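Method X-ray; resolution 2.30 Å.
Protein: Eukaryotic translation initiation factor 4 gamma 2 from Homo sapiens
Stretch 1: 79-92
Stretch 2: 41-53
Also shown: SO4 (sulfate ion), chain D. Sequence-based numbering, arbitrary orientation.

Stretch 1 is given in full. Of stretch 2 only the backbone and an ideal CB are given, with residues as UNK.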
ATOM      1  N   GLN A  79       1.340   9.324   5.455  1.00 33.31           N
ATOM      2  CA  GLN A  79       2.045  10.356   6.202  1.00 35.54           C
ATOM      3  C   GLN A  79       1.746  10.196   7.693  1.00 34.83           C
ATOM      4  O   GLN A  79       2.600  10.445   8.545  1.00 34.13           O
ATOM      5  CB  GLN A  79       1.608  11.742   5.723  1.00 37.29           C
ATOM      6  CG  GLN A  79       2.578  12.864   6.080  1.00 42.30           C
ATOM      7  CD  GLN A  79       3.954  12.689   5.444  1.00 42.56           C
ATOM      8  OE1 GLN A  79       4.077  12.465   4.240  1.00 44.02           O
ATOM      9  NE2 GLN A  79       4.996  12.800   6.257  1.00 44.70           N
ATOM     10  N   LEU A  80       0.527   9.769   8.003  1.00 34.13           N
ATOM     11  CA  LEU A  80       0.140   9.560   9.395  1.00 33.93           C
ATOM     12  C   LEU A  80       0.977   8.415   9.988  1.00 33.16           C
ATOM     13  O   LEU A  80       1.427   8.481  11.137  1.00 33.14           O
ATOM     14  CB  LEU A  80      -1.350   9.231   9.472  1.00 32.70           C
ATOM     15  CG  LEU A  80      -1.977   9.113  10.858  1.00 33.09           C
ATOM     16  CD1 LEU A  80      -1.856  10.435  11.615  1.00 30.46           C
ATOM     17  CD2 LEU A  80      -3.444   8.725  10.690  1.00 32.86           C
ATOM     18  N   CYS A  81       1.200   7.371   9.194  1.00 32.47           N
ATOM     19  CA  CYS A  81       2.000   6.240   9.651  1.00 31.37           C
ATOM     20  C   CYS A  81       3.457   6.662   9.889  1.00 30.67           C
ATOM     21  O   CYS A  81       4.101   6.191  10.835  1.00 29.69           O
ATOM     22  CB  CYS A  81       1.920   5.093   8.635  1.00 29.73           C
ATOM     23  SG  CYS A  81       0.284   4.253   8.598  1.00 29.07           S
ATOM     24  N   LEU A  82       3.968   7.559   9.047  1.00 30.37           N
ATOM     25  CA  LEU A  82       5.344   8.039   9.192  1.00 30.00           C
ATOM     26  C   LEU A  82       5.559   8.737  10.534  1.00 30.38           C
ATOM     27  O   LEU A  82       6.531   8.463  11.232  1.00 27.90           O
ATOM     28  CB  LEU A  82       5.700   9.003   8.062  1.00 28.52           C
ATOM     29  CG  LEU A  82       7.050   9.735   8.186  1.00 31.79           C
ATOM     30  CD1 LEU A  82       8.205   8.724   8.286  1.00 27.84           C
ATOM     31  CD2 LEU A  82       7.245  10.650   6.966  1.00 29.25           C
ATOM     32  N   ARG A  83       4.650   9.645  10.885  1.00 31.91           N
ATOM     33  CA  ARG A  83       4.735  10.384  12.144  1.00 34.89           C
ATOM     34  C   ARG A  83       4.737   9.437  13.344  1.00 34.53           C
ATOM     35  O   ARG A  83       5.546   9.583  14.265  1.00 35.25           O
ATOM     36  CB  ARG A  83       3.556  11.356  12.261  1.00 38.32           C
ATOM     37  CG  ARG A  83       3.362  12.250  11.040  1.00 44.81           C
ATOM     38  CD  ARG A  83       4.401  13.372  10.945  1.00 50.77           C
ATOM     39  NE  ARG A  83       4.103  14.460  11.876  1.00 56.79           N
ATOM     40  CZ  ARG A  83       4.459  14.474  13.156  1.00 58.39           C
ATOM     41  NH1 ARG A  83       5.146  13.458  13.670  1.00 58.57           N
ATOM     42  NH2 ARG A  83       4.104  15.492  13.933  1.00 58.19           N
ATOM     43  N   LEU A  84       3.827   8.465  13.332  1.00 34.48           N
ATOM     44  CA  LEU A  84       3.733   7.498  14.423  1.00 35.48           C
ATOM     45  C   LEU A  84       4.988   6.629  14.507  1.00 34.84           C
ATOM     46  O   LEU A  84       5.469   6.318  15.599  1.00 33.87           O
ATOM     47  CB  LEU A  84       2.493   6.609  14.244  1.00 35.55           C
ATOM     48  CG  LEU A  84       1.154   7.340  14.408  1.00 36.13           C
ATOM     49  CD1 LEU A  84      -0.008   6.418  14.060  1.00 35.04           C
ATOM     50  CD2 LEU A  84       1.032   7.827  15.838  1.00 36.29           C
ATOM     51  N   ALA A  85       5.521   6.245  13.350  1.00 33.03           N
ATOM     52  CA  ALA A  85       6.720   5.418  13.316  1.00 32.96           C
ATOM     53  C   ALA A  85       7.903   6.121  13.963  1.00 33.22           C
ATOM     54  O   ALA A  85       8.735   5.488  14.624  1.00 32.16           O
ATOM     55  CB  ALA A  85       7.066   5.051  11.874  1.00 31.81           C
ATOM     56  N   GLU A  86       7.975   7.432  13.779  1.00 34.54           N
ATOM     57  CA  GLU A  86       9.081   8.202  14.322  1.00 38.48           C
ATOM     58  C   GLU A  86       8.904   8.608  15.777  1.00 39.43           C
ATOM     59  O   GLU A  86       9.879   8.655  16.521  1.00 39.38           O
ATOM     60  CB  GLU A  86       9.331   9.455  13.465  1.00 40.04           C
ATOM     61  CG  GLU A  86       9.580   9.157  11.983  1.00 43.47           C
ATOM     62  CD  GLU A  86       9.986  10.386  11.170  1.00 46.02           C
ATOM     63  OE1 GLU A  86       9.349  11.452  11.321  1.00 47.25           O
ATOM     64  OE2 GLU A  86      10.938  10.281  10.364  1.00 46.76           O
ATOM     65  N   ASP A  87       7.671   8.876  16.195  1.00 41.81           N
ATOM     66  CA  ASP A  87       7.436   9.317  17.572  1.00 44.54           C
ATOM     67  C   ASP A  87       7.015   8.265  18.605  1.00 44.79           C
ATOM     68  O   ASP A  87       7.289   8.425  19.791  1.00 44.89           O
ATOM     69  CB  ASP A  87       6.435  10.482  17.577  1.00 45.71           C
ATOM     70  CG  ASP A  87       6.902  11.660  16.720  1.00 48.50           C
ATOM     71  OD1 ASP A  87       8.122  11.753  16.458  1.00 49.65           O
ATOM     72  OD2 ASP A  87       6.059  12.495  16.319  1.00 48.58           O
ATOM     73  N   ALA A  88       6.361   7.194  18.171  1.00 44.62           N
ATOM     74  CA  ALA A  88       5.926   6.162  19.109  1.00 45.50           C
ATOM     75  C   ALA A  88       7.101   5.458  19.790  1.00 45.91           C
ATOM     76  O   ALA A  88       8.059   5.066  19.136  1.00 44.48           O
ATOM     77  CB  ALA A  88       5.061   5.137  18.392  1.00 46.13           C
ATOM     78  N   PRO A  89       7.037   5.295  21.122  1.00 46.06           N
ATOM     79  CA  PRO A  89       8.108   4.626  21.871  1.00 46.29           C
ATOM     80  C   PRO A  89       8.214   3.130  21.566  1.00 46.79           C
ATOM     81  O   PRO A  89       7.216   2.481  21.262  1.00 48.09           O
ATOM     82  CB  PRO A  89       7.736   4.900  23.332  1.00 46.04           C
ATOM     83  CG  PRO A  89       6.244   5.083  23.282  1.00 46.38           C
ATOM     84  CD  PRO A  89       6.058   5.906  22.039  1.00 45.16           C
ATOM     85  N   ASN A  90       9.428   2.594  21.654  1.00 45.69           N
ATOM     86  CA  ASN A  90       9.672   1.185  21.384  1.00 47.16           C
ATOM     87  C   ASN A  90       9.255   0.336  22.584  1.00 48.18           C
ATOM     88  O   ASN A  90       9.446   0.738  23.733  1.00 49.32           O
ATOM     89  CB  ASN A  90      11.161   0.952  21.086  1.00 46.90           C
ATOM     90  CG  ASN A  90      11.407  -0.287  20.229  1.00 45.92           C
ATOM     91  OD1 ASN A  90      10.741  -1.309  20.384  1.00 46.00           O
ATOM     92  ND2 ASN A  90      12.378  -0.197  19.328  1.00 46.22           N
ATOM     93  N   PHE A  91       8.695  -0.839  22.312  1.00 47.95           N
ATOM     94  CA  PHE A  91       8.254  -1.749  23.366  1.00 48.36           C
ATOM     95  C   PHE A  91       8.849  -3.149  23.226  1.00 50.77           C
ATOM     96  O   PHE A  91       8.431  -4.070  23.925  1.00 50.77           O
ATOM     97  CB  PHE A  91       6.725  -1.865  23.365  1.00 45.81           C
ATOM     98  CG  PHE A  91       6.019  -0.605  23.781  1.00 43.31           C
ATOM     99  CD1 PHE A  91       6.083  -0.158  25.098  1.00 41.30           C
ATOM    100  CD2 PHE A  91       5.307   0.145  22.852  1.00 41.64           C
ATOM    101  CE1 PHE A  91       5.449   1.019  25.482  1.00 41.72           C
ATOM    102  CE2 PHE A  91       4.670   1.323  23.224  1.00 42.07           C
ATOM    103  CZ  PHE A  91       4.740   1.762  24.543  1.00 41.89           C
ATOM    104  N   ASP A  92       9.818  -3.322  22.332  1.00 52.95           N
ATOM    105  CA  ASP A  92      10.417  -4.643  22.152  1.00 56.98           C
ATOM    106  C   ASP A  92      11.683  -4.828  22.992  1.00 59.75           C
ATOM    107  O   ASP A  92      12.762  -4.357  22.624  1.00 61.40           O
ATOM    108  CB  ASP A  92      10.748  -4.894  20.674  1.00 58.36           C
ATOM    109  CG  ASP A  92       9.529  -4.801  19.766  1.00 58.31           C
ATOM    110  OD1 ASP A  92       8.390  -4.970  20.246  1.00 56.60           O
ATOM    111  OD2 ASP A  92       9.721  -4.575  18.552  1.00 59.01           O
ATOM    112  N   UNK A  41      -5.427  16.937  13.741  1.00 45.91           N
ATOM    113  CA  UNK A  41      -5.900  15.607  14.108  1.00 44.44           C
ATOM    114  C   UNK A  41      -4.724  14.663  14.314  1.00 45.65           C
ATOM    115  O   UNK A  41      -4.789  13.738  15.123  1.00 44.18           O
ATOM    116  CB  UNK A  41      -6.843  15.056  13.037  1.00 44.44           C
ATOM    117  N   UNK A  42      -3.645  14.917  13.582  1.00 47.19           N
ATOM    118  CA  UNK A  42      -2.446  14.097  13.679  1.00 48.18           C
ATOM    119  C   UNK A  42      -1.886  14.221  15.087  1.00 48.32           C
ATOM    120  O   UNK A  42      -1.461  13.232  15.685  1.00 47.55           O
ATOM    121  CB  UNK A  42      -1.405  14.509  12.636  1.00 48.18           C
ATOM    122  N   UNK A  43      -1.898  15.442  15.618  1.00 49.06           N
ATOM    123  CA  UNK A  43      -1.395  15.699  16.966  1.00 49.65           C
ATOM    124  C   UNK A  43      -2.260  15.010  18.011  1.00 48.71           C
ATOM    125  O   UNK A  43      -1.747  14.500  19.009  1.00 48.39           O
ATOM    126  CB  UNK A  43      -1.339  17.203  17.239  1.00 49.65           C
ATOM    127  N   UNK A  44      -3.570  15.003  17.782  1.00 46.46           N
ATOM    128  CA  UNK A  44      -4.498  14.365  18.710  1.00 47.11           C
ATOM    129  C   UNK A  44      -4.236  12.857  18.744  1.00 45.51           C
ATOM    130  O   UNK A  44      -4.175  12.247  19.816  1.00 46.31           O
ATOM    131  CB  UNK A  44      -5.947  14.653  18.312  1.00 47.11           C
ATOM    132  N   UNK A  45      -4.066  12.266  17.567  1.00 42.77           N
ATOM    133  CA  UNK A  45      -3.810  10.838  17.458  1.00 42.10           C
ATOM    134  C   UNK A  45      -2.534  10.450  18.189  1.00 42.07           C
ATOM    135  O   UNK A  45      -2.471   9.394  18.820  1.00 41.01           O
ATOM    136  CB  UNK A  45      -3.721  10.424  15.988  1.00 42.10           C
ATOM    137  N   UNK A  46      -1.520  11.308  18.100  1.00 41.78           N
ATOM    138  CA  UNK A  46      -0.243  11.063  18.764  1.00 43.45           C
ATOM    139  C   UNK A  46      -0.366  11.147  20.283  1.00 44.53           C
ATOM    140  O   UNK A  46       0.365  10.481  21.017  1.00 44.77           O
ATOM    141  CB  UNK A  46       0.805  12.063  18.272  1.00 43.45           C
ATOM    142  N   UNK A  47      -1.303  11.962  20.750  1.00 45.31           N
ATOM    143  CA  UNK A  47      -1.496  12.150  22.177  1.00 46.46           C
ATOM    144  C   UNK A  47      -2.088  10.937  22.889  1.00 46.31           C
ATOM    145  O   UNK A  47      -1.760  10.682  24.050  1.00 45.94           O
ATOM    146  CB  UNK A  47      -2.400  13.362  22.408  1.00 46.46           C
ATOM    147  N   UNK A  48      -2.943  10.184  22.199  1.00 46.10           N
ATOM    148  CA  UNK A  48      -3.590   9.021  22.814  1.00 45.57           C
ATOM    149  C   UNK A  48      -3.311   7.644  22.185  1.00 44.72           C
ATOM    150  O   UNK A  48      -3.605   6.611  22.793  1.00 44.22           O
ATOM    151  CB  UNK A  48      -5.102   9.253  22.794  1.00 45.57           C
ATOM    152  N   UNK A  49      -2.726   7.618  20.992  1.00 42.97           N
ATOM    153  CA  UNK A  49      -2.480   6.342  20.342  1.00 40.77           C
ATOM    154  C   UNK A  49      -1.096   5.723  20.377  1.00 39.53           C
ATOM    155  O   UNK A  49      -0.779   4.915  19.509  1.00 38.99           O
ATOM    156  CB  UNK A  49      -2.866   6.496  18.869  1.00 40.77           C
ATOM    157  N   UNK A  50      -0.272   6.064  21.361  1.00 38.15           N
ATOM    158  CA  UNK A  50       1.069   5.485  21.432  1.00 38.96           C
ATOM    159  C   UNK A  50       1.395   4.972  22.828  1.00 39.10           C
ATOM    160  O   UNK A  50       2.524   4.587  23.117  1.00 40.92           O
ATOM    161  CB  UNK A  50       2.113   6.519  21.005  1.00 38.96           C
ATOM    162  N   UNK A  51       0.387   4.960  23.685  1.00 38.66           N
ATOM    163  CA  UNK A  51       0.527   4.519  25.067  1.00 38.12           C
ATOM    164  C   UNK A  51       1.249   3.185  25.300  1.00 35.88           C
ATOM    165  O   UNK A  51       2.076   3.087  26.193  1.00 33.17           O
ATOM    166  CB  UNK A  51      -0.871   4.422  25.681  1.00 38.12           C
ATOM    167  N   UNK A  52       0.928   2.158  24.514  1.00 36.01           N
ATOM    168  CA  UNK A  52       1.546   0.833  24.691  1.00 33.44           C
ATOM    169  C   UNK A  52       1.450  -0.053  23.449  1.00 31.79           C
ATOM    170  O   UNK A  52       0.890   0.346  22.430  1.00 33.48           O
ATOM    171  CB  UNK A  52       0.890   0.113  25.871  1.00 33.44           C
ATOM    172  N   UNK A  53       1.981  -1.267  23.545  1.00 29.71           N
ATOM    173  CA  UNK A  53       1.939  -2.190  22.421  1.00 29.51           C
ATOM    174  C   UNK A  53       0.500  -2.490  22.002  1.00 26.67           C
ATOM    175  O   UNK A  53       0.157  -2.431  20.818  1.00 24.92           O
ATOM    176  CB  UNK A  53       2.666  -3.488  22.777  1.00 29.51           C
TER
HETATM  177  S   SO4 D 402       3.628  -9.406  19.476  1.00 55.97           S
HETATM  178  O1  SO4 D 402       3.960 -10.830  19.287  1.00 58.94           O
HETATM  179  O2  SO4 D 402       4.863  -8.637  19.710  1.00 58.06           O
HETATM  180  O3  SO4 D 402       2.954  -8.903  18.268  1.00 57.96           O
HETATM  181  O4  SO4 D 402       2.734  -9.259  20.639  1.00 58.53           O

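The helix that ends at position 48 runs beside helix 79-87 at 39° between their directions, with axes 10.7 Å apart at closest approach, so side chains, not backbones, must fill the space between them.

Position 41 points its CA-to-CB bond sideways, and nothing of stretch 1 lies within reach of its CB; the visible atoms hardly restrict it. It is Leu41, which makes no contact here. Position 42 points toward stretch 1, with its ideal CB 4.2 Å from Leu80 CD1 and the aliphatic part of Arg83 nearby. A small or medium apolar residue would suit, such as alanine, cysteine or valine. The residue is Cys42, whose t rotamer places SG 3.7 Å from Leu80 CD1 and 3.8 Å from Arg83 CG, over one face of the guanidinium.

Positions 43 and 44 lie in helical conformation with no neighbour in stretch 1 near their CB atoms, so many residues, polar ones included, are possible. They are Leu43 and Glu44, neither in contact.

Position 45 points toward the leucines of stretch 1, its ideal CB 4.8 Å from Leu80 CD1 and 5.4 Å from Leu84 CD2. That gap calls for a branched or long apolar chain: leucine, isoleucine or methionine. Leu45 occupies it, and its CD2 lies 3.6 Å from Leu80 CD2 and 4.3 Å from Leu84 CD1.

At position 46 the CA-to-CB bond runs sideways, with Leu84 CD2 4.9 Å from the ideal CB. Beyond it lie Arg83 and Asp87, already paired by a salt bridge (Arg83 NH1 to Asp87 OD2, 3.0 Å). A long apolar chain could pack on Leu84, while a polar one might address the charged pair. Leu46 takes the apolar course: CD2 reaches Leu84 CD2 at 3.4 Å, and CD1 lies 3.8 Å from Asp87 OD2 and 4.0 Å from Arg83 NH2.

Positions 47 and 48 are out of reach and tolerant; they are Asn47 and Val48. At position 49 the chain leaves helical angles, and an ideal CB would clash with the backbone O of residue 45, 2.9 Å away. Glycine fits best, and Gly49 is found.

Position 50 points toward Ala88 and Pro89, with its ideal CB 4.2 Å from Ala88 CB and 4.1 Å from Pro89 CD. A compact, beta-branched residue such as valine or isoleucine would suit, and threonine could also fit. Val50 sets CG1 3.9 Å from Ala88 CB and 4.0 Å from Leu84 CD2.

Position 51 points away, favouring a polar residue; Glu51 meets stretch 1 through its backbone, O lying 3.4 Å from Phe91 CZ. Position 52 also points away and directly precedes a helix, where serine, threonine, aspartate or asparagine is common. It is Ser52, with CA 3.3 Å from Phe91 CZ.

Position 53 points sideways, its backbone N over one face of the Phe91 ring. With Asp92 and a sulfate beyond, a long basic chain suits. Lys53 NZ hydrogen-bonds sulfate O4 at 3.1 Å, and a water links NZ to Asp92 OD1.

Stretch 2, residues 41-53: LCLELLNVGVESK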
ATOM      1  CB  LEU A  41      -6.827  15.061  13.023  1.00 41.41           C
ATOM      2  CG  LEU A  41      -8.036  15.944  12.709  1.00 39.63           C
ATOM      3  CD1 LEU A  41      -8.852  15.339  11.579  1.00 37.25           C
ATOM      4  CD2 LEU A  41      -8.882  16.103  13.962  1.00 39.91           C
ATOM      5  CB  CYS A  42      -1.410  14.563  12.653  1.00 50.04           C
ATOM      6  SG  CYS A  42       0.037  13.482  12.476  1.00 52.46           S
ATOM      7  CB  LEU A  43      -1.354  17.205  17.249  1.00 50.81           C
ATOM      8  CG  LEU A  43      -0.185  17.983  16.640  1.00 52.44           C
ATOM      9  CD1 LEU A  43      -0.417  19.475  16.792  1.00 52.93           C
ATOM     10  CD2 LEU A  43       1.106  17.573  17.332  1.00 53.48           C
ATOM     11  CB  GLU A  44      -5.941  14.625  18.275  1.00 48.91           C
ATOM     12  CG  GLU A  44      -6.955  14.519  19.407  1.00 52.28           C
ATOM     13  CD  GLU A  44      -8.391  14.583  18.911  1.00 54.83           C
ATOM     14  OE1 GLU A  44      -8.655  15.337  17.944  1.00 52.85           O
ATOM     15  OE2 GLU A  44      -9.252  13.885  19.496  1.00 54.74           O
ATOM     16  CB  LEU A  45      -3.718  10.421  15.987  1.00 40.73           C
ATOM     17  CG  LEU A  45      -3.567   8.920  15.726  1.00 42.42           C
ATOM     18  CD1 LEU A  45      -4.623   8.153  16.521  1.00 43.16           C
ATOM     19  CD2 LEU A  45      -3.709   8.641  14.235  1.00 41.71           C
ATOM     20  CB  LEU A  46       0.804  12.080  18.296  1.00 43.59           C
ATOM     21  CG  LEU A  46       1.492  11.828  16.953  1.00 43.73           C
ATOM     22  CD1 LEU A  46       2.263  13.066  16.518  1.00 44.08           C
ATOM     23  CD2 LEU A  46       2.423  10.633  17.088  1.00 42.56           C
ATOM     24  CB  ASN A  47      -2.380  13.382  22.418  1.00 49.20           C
ATOM     25  CG  ASN A  47      -2.612  13.658  23.898  1.00 51.68           C
ATOM     26  OD1 ASN A  47      -1.664  13.851  24.662  1.00 52.99           O
ATOM     27  ND2 ASN A  47      -3.878  13.682  24.306  1.00 51.71           N
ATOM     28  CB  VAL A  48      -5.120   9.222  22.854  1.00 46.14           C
ATOM     29  CG1 VAL A  48      -5.690   9.190  21.436  1.00 46.03           C
ATOM     30  CG2 VAL A  48      -5.762   8.159  23.726  1.00 47.45           C
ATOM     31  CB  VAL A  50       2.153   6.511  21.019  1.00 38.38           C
ATOM     32  CG1 VAL A  50       1.903   6.989  19.609  1.00 38.52           C
ATOM     33  CG2 VAL A  50       2.156   7.685  21.983  1.00 38.55           C
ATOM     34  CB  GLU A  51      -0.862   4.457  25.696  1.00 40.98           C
ATOM     35  CG  GLU A  51      -0.872   4.159  27.177  1.00 44.69           C
ATOM     36  CD  GLU A  51      -2.270   3.874  27.691  1.00 43.07           C
ATOM     37  OE1 GLU A  51      -3.183   4.691  27.443  1.00 41.45           O
ATOM     38  OE2 GLU A  51      -2.453   2.829  28.343  1.00 44.69           O
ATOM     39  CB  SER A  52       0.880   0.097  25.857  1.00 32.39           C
ATOM     40  OG  SER A  52      -0.451  -0.259  25.527  1.00 29.23           O
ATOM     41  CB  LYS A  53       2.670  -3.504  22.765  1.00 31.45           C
ATOM     42  CG  LYS A  53       2.664  -4.522  21.615  1.00 32.72           C
ATOM     43  CD  LYS A  53       3.803  -5.554  21.701  1.00 36.26           C
ATOM     44  CE  LYS A  53       3.582  -6.576  22.807  1.00 36.41           C
ATOM     45  NZ  LYS A  53       4.534  -7.726  22.720  1.00 37.44           N
TER
HETATM   46  O   HOH W   1       7.442  -6.895  21.931  1.00 51.09           O
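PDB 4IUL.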